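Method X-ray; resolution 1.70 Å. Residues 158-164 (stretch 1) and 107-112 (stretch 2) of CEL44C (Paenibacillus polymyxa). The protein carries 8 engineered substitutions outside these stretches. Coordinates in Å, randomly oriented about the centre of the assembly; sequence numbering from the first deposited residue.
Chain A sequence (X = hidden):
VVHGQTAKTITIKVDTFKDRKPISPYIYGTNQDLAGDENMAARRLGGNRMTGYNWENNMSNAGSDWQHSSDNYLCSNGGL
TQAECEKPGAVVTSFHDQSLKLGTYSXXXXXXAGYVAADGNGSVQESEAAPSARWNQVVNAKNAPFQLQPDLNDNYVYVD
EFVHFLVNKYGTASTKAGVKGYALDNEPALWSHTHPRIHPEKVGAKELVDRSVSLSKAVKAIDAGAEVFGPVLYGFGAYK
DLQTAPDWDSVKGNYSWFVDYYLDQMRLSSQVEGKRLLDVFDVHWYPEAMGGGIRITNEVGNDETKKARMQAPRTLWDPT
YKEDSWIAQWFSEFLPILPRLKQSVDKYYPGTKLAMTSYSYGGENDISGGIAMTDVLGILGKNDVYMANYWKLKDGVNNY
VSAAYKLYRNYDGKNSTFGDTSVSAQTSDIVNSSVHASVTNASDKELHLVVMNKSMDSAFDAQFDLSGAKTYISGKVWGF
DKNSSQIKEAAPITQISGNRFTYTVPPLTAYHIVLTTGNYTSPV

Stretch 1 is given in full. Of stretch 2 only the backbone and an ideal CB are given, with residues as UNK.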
# COMPACT_ATOMS: atom_id res chain seq x y z
N TYR A 158 -17.40 -0.56 -21.06
CA TYR A 158 -17.01 0.84 -21.19
C TYR A 158 -16.60 1.36 -19.83
O TYR A 158 -17.38 1.35 -18.91
CB TYR A 158 -18.22 1.65 -21.67
CG TYR A 158 -18.64 1.28 -23.08
CD1 TYR A 158 -17.85 1.65 -24.17
CD2 TYR A 158 -19.79 0.50 -23.33
CE1 TYR A 158 -18.21 1.33 -25.48
CE2 TYR A 158 -20.16 0.14 -24.64
CZ TYR A 158 -19.36 0.57 -25.70
OH TYR A 158 -19.74 0.26 -26.99
N VAL A 159 -15.39 1.88 -19.71
CA VAL A 159 -14.90 2.20 -18.37
C VAL A 159 -15.59 3.45 -17.85
O VAL A 159 -15.97 3.51 -16.67
CB VAL A 159 -13.37 2.36 -18.32
CG1 VAL A 159 -12.94 2.63 -16.87
CG2 VAL A 159 -12.69 1.10 -18.82
N ASP A 160 -15.80 4.46 -18.71
CA ASP A 160 -16.44 5.67 -18.20
C ASP A 160 -17.91 5.45 -17.81
O ASP A 160 -18.42 6.13 -16.91
CB ASP A 160 -16.21 6.90 -19.13
CG ASP A 160 -16.91 6.79 -20.48
OD1 ASP A 160 -17.38 5.71 -20.89
OD2 ASP A 160 -16.94 7.84 -21.17
N GLU A 161 -18.55 4.48 -18.44
CA GLU A 161 -19.90 4.05 -18.06
C GLU A 161 -19.89 3.48 -16.63
O GLU A 161 -20.80 3.72 -15.84
CB GLU A 161 -20.43 3.01 -19.05
CG GLU A 161 -21.89 2.64 -18.77
CD GLU A 161 -22.51 1.90 -19.93
OE1 GLU A 161 -22.00 0.83 -20.29
OE2 GLU A 161 -23.46 2.43 -20.53
N PHE A 162 -18.85 2.73 -16.32
CA PHE A 162 -18.74 2.18 -14.98
C PHE A 162 -18.51 3.33 -13.97
O PHE A 162 -19.07 3.32 -12.86
CB PHE A 162 -17.57 1.20 -14.96
CG PHE A 162 -17.27 0.67 -13.58
CD1 PHE A 162 -18.29 0.08 -12.82
CD2 PHE A 162 -16.01 0.81 -13.04
CE1 PHE A 162 -18.01 -0.43 -11.55
CE2 PHE A 162 -15.73 0.31 -11.76
CZ PHE A 162 -16.73 -0.33 -11.05
N VAL A 163 -17.60 4.25 -14.30
CA VAL A 163 -17.38 5.37 -13.39
C VAL A 163 -18.67 6.19 -13.21
O VAL A 163 -19.03 6.59 -12.10
CB VAL A 163 -16.18 6.26 -13.80
CG1 VAL A 163 -16.00 7.44 -12.78
CG2 VAL A 163 -14.91 5.42 -13.86
N HIS A 164 -19.39 6.40 -14.30
CA HIS A 164 -20.69 7.07 -14.19
C HIS A 164 -21.66 6.34 -13.26
O HIS A 164 -22.41 6.99 -12.50
CB HIS A 164 -21.30 7.27 -15.59
CG HIS A 164 -22.73 7.71 -15.58
ND1 HIS A 164 -23.10 9.04 -15.59
CD2 HIS A 164 -23.88 7.00 -15.58
CE1 HIS A 164 -24.42 9.12 -15.57
NE2 HIS A 164 -24.92 7.90 -15.55
N UNK A 107 -9.87 2.72 -2.93
CA UNK A 107 -9.10 2.77 -4.19
C UNK A 107 -9.54 1.61 -5.05
O UNK A 107 -9.38 0.47 -4.65
CB UNK A 107 -7.59 2.72 -3.94
N UNK A 108 -10.13 1.90 -6.20
CA UNK A 108 -10.70 0.90 -7.09
C UNK A 108 -9.88 0.82 -8.41
O UNK A 108 -9.70 1.80 -9.12
CB UNK A 108 -12.17 1.23 -7.38
N UNK A 109 -9.43 -0.38 -8.74
CA UNK A 109 -8.68 -0.56 -9.99
C UNK A 109 -9.62 -0.59 -11.18
O UNK A 109 -10.68 -1.25 -11.13
CB UNK A 109 -7.85 -1.85 -9.95
N UNK A 110 -9.14 -0.02 -12.29
CA UNK A 110 -9.87 0.01 -13.58
C UNK A 110 -9.00 -0.74 -14.56
O UNK A 110 -7.77 -0.81 -14.38
CB UNK A 110 -10.16 1.43 -14.06
N UNK A 111 -9.61 -1.32 -15.61
CA UNK A 111 -8.81 -2.21 -16.50
C UNK A 111 -8.11 -1.41 -17.62
O UNK A 111 -8.73 -0.51 -18.21
CB UNK A 111 -9.71 -3.28 -17.12
N UNK A 112 -6.89 -1.81 -17.98
CA UNK A 112 -6.16 -1.09 -19.02
C UNK A 112 -5.37 -2.04 -19.95
O UNK A 112 -4.82 -1.61 -20.96
CB UNK A 112 -5.21 -0.08 -18.37

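Stretch 1 enters its helix after Tyr 158, the N-cap residue, and turns Val 159, Phe 162 and Val 163 to the strand of stretch 2, which runs nearly antiparallel to it at 157°, the axes 10.9 Å apart at their closest. What the helix offers here is hydrocarbon, so any side chain reaching it should be apolar.

Position 107 has extended backbone angles (-109/117) and lies too far from the helix to be judged by it; many residues would fit. It is Leu 107, which makes no contact with stretch 1.

At position 108 the CA-to-CB bond points toward the helix, yet no atom of stretch 1 comes within 5.5 Å of the ideal CB. The nearest feature is the far end of the Phe 162 ring. A medium apolar side chain, such as valine, isoleucine or leucine, could bridge the gap, and the strand angles (-113/125) are easy for a beta-branched residue. Val 108 is found, its CG1 4.4 Å from CE2 of Phe 162, a loose contact at the edge of the ring.

Position 109 points away, as alternation along a strand requires, so stretch 1 sets no demand on it and a polar residue is as plausible as an apolar one. The residue is Thr 109, whose OG1 is hydrogen-bonded elsewhere in the structure.

Position 110 faces the helix again and is the most tightly specified: its ideal CB is already 4.1 Å from CG1 of Val 159, and its CA is 7.3 Å from the CA of Val 159. Valine, isoleucine, leucine or methionine could use the apolar surface of Val 159, Phe 162 and Val 163, whereas a charge would find no partner among them. Leu 110 (chi1 m, chi2 t) spreads its two methyls across that surface. CD1 lies 3.9 Å from CG1 of Val 159 and 4.2 Å from CG2 of Val 163; CD2 lies 3.8 Å from CD2 of Phe 162, at the ring edge.

Position 111 follows the strand and points its CB sideways. Its phi of -87° is compatible with proline but does not demand it, and a compact apolar group could reach the start of the helix. Pro 111 does so by folding its ring back toward its own nitrogen, which brings CG to 4.0 Å from CG2 of Val 159.

Position 112, with angles of -141/-9 and a sideways CB, leaves the type open. It is Met 112, whose end leads away from the helix.

Stretch 2 107-112: LVTLPM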
# COMPACT_ATOMS: atom_id res chain seq x y z
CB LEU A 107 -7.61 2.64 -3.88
CG LEU A 107 -6.63 2.53 -5.07
CD1 LEU A 107 -6.81 3.73 -6.06
CD2 LEU A 107 -5.19 2.48 -4.54
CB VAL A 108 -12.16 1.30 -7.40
CG1 VAL A 108 -12.79 0.39 -8.47
CG2 VAL A 108 -13.01 1.29 -6.09
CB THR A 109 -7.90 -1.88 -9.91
OG1 THR A 109 -7.00 -1.80 -8.79
CG2 THR A 109 -7.05 -2.16 -11.18
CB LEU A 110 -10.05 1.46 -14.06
CG LEU A 110 -10.92 2.30 -13.10
CD1 LEU A 110 -11.06 3.70 -13.68
CD2 LEU A 110 -12.29 1.66 -12.97
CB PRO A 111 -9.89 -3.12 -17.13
CG PRO A 111 -11.13 -2.22 -17.18
CD PRO A 111 -11.06 -1.37 -15.89
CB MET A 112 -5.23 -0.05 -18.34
CG MET A 112 -4.90 1.12 -19.18
SD MET A 112 -3.87 2.34 -18.31
CE MET A 112 -2.50 1.34 -17.73
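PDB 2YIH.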